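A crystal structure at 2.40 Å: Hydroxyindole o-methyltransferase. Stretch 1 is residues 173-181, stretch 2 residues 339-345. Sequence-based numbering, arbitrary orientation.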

# COMPACT_ATOMS: atom_id res chain seq x y z
N THR A 173 -4.34 -8.88 31.44
CA THR A 173 -3.52 -8.89 32.67
C THR A 173 -2.94 -7.52 33.09
O THR A 173 -2.28 -7.45 34.13
CB THR A 173 -2.48 -10.03 32.72
OG1 THR A 173 -1.51 -9.83 31.70
CG2 THR A 173 -3.12 -11.41 32.63
N ALA A 174 -3.24 -6.44 32.34
CA ALA A 174 -2.87 -5.06 32.65
C ALA A 174 -3.43 -4.69 34.07
O ALA A 174 -2.75 -4.02 34.84
CB ALA A 174 -3.45 -4.12 31.58
N PHE A 175 -4.65 -5.15 34.38
CA PHE A 175 -5.35 -5.00 35.66
C PHE A 175 -5.75 -6.39 36.14
O PHE A 175 -6.00 -7.28 35.32
CB PHE A 175 -6.61 -4.11 35.51
CG PHE A 175 -6.36 -2.72 34.96
CD1 PHE A 175 -5.95 -1.68 35.80
CD2 PHE A 175 -6.54 -2.45 33.60
CE1 PHE A 175 -5.69 -0.40 35.28
CE2 PHE A 175 -6.29 -1.18 33.08
CZ PHE A 175 -5.88 -0.15 33.92
N ASP A 176 -5.83 -6.58 37.45
CA ASP A 176 -6.24 -7.83 38.08
C ASP A 176 -7.76 -7.91 38.08
O ASP A 176 -8.45 -7.28 38.89
CB ASP A 176 -5.64 -7.96 39.49
CG ASP A 176 -6.18 -9.09 40.34
OD1 ASP A 176 -6.68 -10.09 39.76
OD2 ASP A 176 -6.08 -9.00 41.58
N LEU A 177 -8.27 -8.70 37.14
CA LEU A 177 -9.69 -8.88 36.88
C LEU A 177 -10.31 -10.02 37.68
O LEU A 177 -11.52 -10.25 37.57
CB LEU A 177 -9.94 -9.08 35.37
CG LEU A 177 -9.30 -8.13 34.34
CD1 LEU A 177 -9.82 -8.46 32.97
CD2 LEU A 177 -9.63 -6.68 34.62
N SER A 178 -9.52 -10.71 38.52
CA SER A 178 -10.00 -11.81 39.37
C SER A 178 -11.06 -11.29 40.35
O SER A 178 -11.87 -12.07 40.87
CB SER A 178 -8.84 -12.44 40.13
OG SER A 178 -8.41 -11.62 41.21
N VAL A 179 -11.05 -9.97 40.57
CA VAL A 179 -11.93 -9.14 41.40
C VAL A 179 -13.39 -9.10 40.87
O VAL A 179 -14.31 -8.73 41.60
CB VAL A 179 -11.20 -7.75 41.44
CG1 VAL A 179 -12.01 -6.60 40.86
CG2 VAL A 179 -10.66 -7.43 42.81
N PHE A 180 -13.59 -9.46 39.57
CA PHE A 180 -14.86 -9.46 38.85
C PHE A 180 -15.20 -10.90 38.49
O PHE A 180 -14.85 -11.35 37.40
CB PHE A 180 -14.72 -8.61 37.58
CG PHE A 180 -14.17 -7.22 37.77
CD1 PHE A 180 -14.93 -6.24 38.39
CD2 PHE A 180 -12.92 -6.88 37.27
CE1 PHE A 180 -14.43 -4.94 38.53
CE2 PHE A 180 -12.41 -5.58 37.42
CZ PHE A 180 -13.17 -4.62 38.06
N PRO A 181 -15.85 -11.65 39.38
CA PRO A 181 -16.17 -13.05 39.06
C PRO A 181 -17.01 -13.28 37.80
O PRO A 181 -16.80 -14.25 37.10
CB PRO A 181 -16.92 -13.54 40.31
CG PRO A 181 -16.57 -12.59 41.36
CD PRO A 181 -16.39 -11.28 40.71
N ASP A 339 -4.15 -1.37 24.06
CA ASP A 339 -3.96 -0.97 25.45
C ASP A 339 -5.22 -1.27 26.25
O ASP A 339 -6.24 -1.68 25.68
CB ASP A 339 -3.55 0.52 25.54
CG ASP A 339 -2.33 0.86 24.69
OD1 ASP A 339 -1.22 0.38 25.02
OD2 ASP A 339 -2.49 1.63 23.71
N ALA A 340 -5.17 -1.06 27.55
CA ALA A 340 -6.34 -1.33 28.41
C ALA A 340 -6.68 -0.13 29.27
O ALA A 340 -5.78 0.51 29.82
CB ALA A 340 -6.05 -2.52 29.31
N ILE A 341 -7.96 0.16 29.38
CA ILE A 341 -8.54 1.19 30.26
C ILE A 341 -9.54 0.49 31.17
O ILE A 341 -10.40 -0.25 30.68
CB ILE A 341 -9.30 2.30 29.47
CG1 ILE A 341 -8.34 3.19 28.70
CG2 ILE A 341 -10.22 3.13 30.42
CD1 ILE A 341 -8.98 3.87 27.63
N LEU A 342 -9.46 0.79 32.49
CA LEU A 342 -10.41 0.32 33.48
C LEU A 342 -10.95 1.48 34.30
O LEU A 342 -10.17 2.27 34.84
CB LEU A 342 -9.78 -0.74 34.38
CG LEU A 342 -10.64 -1.27 35.52
CD1 LEU A 342 -11.70 -2.19 34.99
CD2 LEU A 342 -9.78 -2.01 36.55
N ALA A 343 -12.28 1.58 34.39
CA ALA A 343 -13.00 2.55 35.24
C ALA A 343 -14.05 1.80 36.07
O ALA A 343 -14.45 0.68 35.72
CB ALA A 343 -13.64 3.64 34.40
N ARG A 344 -14.49 2.39 37.17
CA ARG A 344 -15.41 1.72 38.06
C ARG A 344 -16.64 2.53 38.35
O ARG A 344 -16.65 3.73 38.11
CB ARG A 344 -14.70 1.43 39.40
CG ARG A 344 -13.26 0.90 39.28
CD ARG A 344 -13.22 -0.52 38.74
NE ARG A 344 -13.86 -1.43 39.69
CZ ARG A 344 -13.21 -2.13 40.61
NH1 ARG A 344 -11.89 -2.06 40.69
NH2 ARG A 344 -13.88 -2.90 41.45
N LYS A 345 -17.67 1.87 38.90
CA LYS A 345 -18.89 2.51 39.37
C LYS A 345 -18.80 2.61 40.91
O LYS A 345 -18.51 1.60 41.58
CB LYS A 345 -20.16 1.73 38.94
CG LYS A 345 -21.42 2.37 39.49
CD LYS A 345 -22.66 1.68 39.06
CE LYS A 345 -23.88 2.53 39.27
NZ LYS A 345 -25.06 1.98 38.56

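No hydrogen bond crosses between these two stretches, although one of them is a β-strand; the contact is mostly made by side chains against an irregular segment, with the Phe175 ring also touching strand backbone. It illustrates a general principle: a strand that alternates its side chains can offer one face to a loop and pack against it largely through apolar contacts. Ala340 and Leu342 point toward residues 173-181, whereas Ile341, between them, points away. The loop answers in the same order, with Ala174 nearest Ala340 and Phe175 nearest Leu342.

At the first pairing two methyls meet, Ala174 CB lying 3.8 Å from Ala340 CB, and such small side chains let the backbones approach, their CA atoms 6.6 Å apart. The Phe175 side chain lies across the strand, its ring in contact with Ala340, Ile341 and Leu342. Leu342 CB sits over one face of its ring, 3.7 Å from the centroid, a CH-π contact, while Ala340 O approaches the ring edge, 3.7 Å from Phe175 CE2.

Farther along, the backbones diverge and longer side chains span the gap. Phe180 CZ reaches Leu342 CD1 at 4.2 Å and lies over one face of the Arg344 guanidinium, 3.6 Å from Arg344 CZ. Within the loop, Phe180 N donates to Leu177 O (3.0 Å), and Ser178 OG to Asp176 OD1 (2.7 Å).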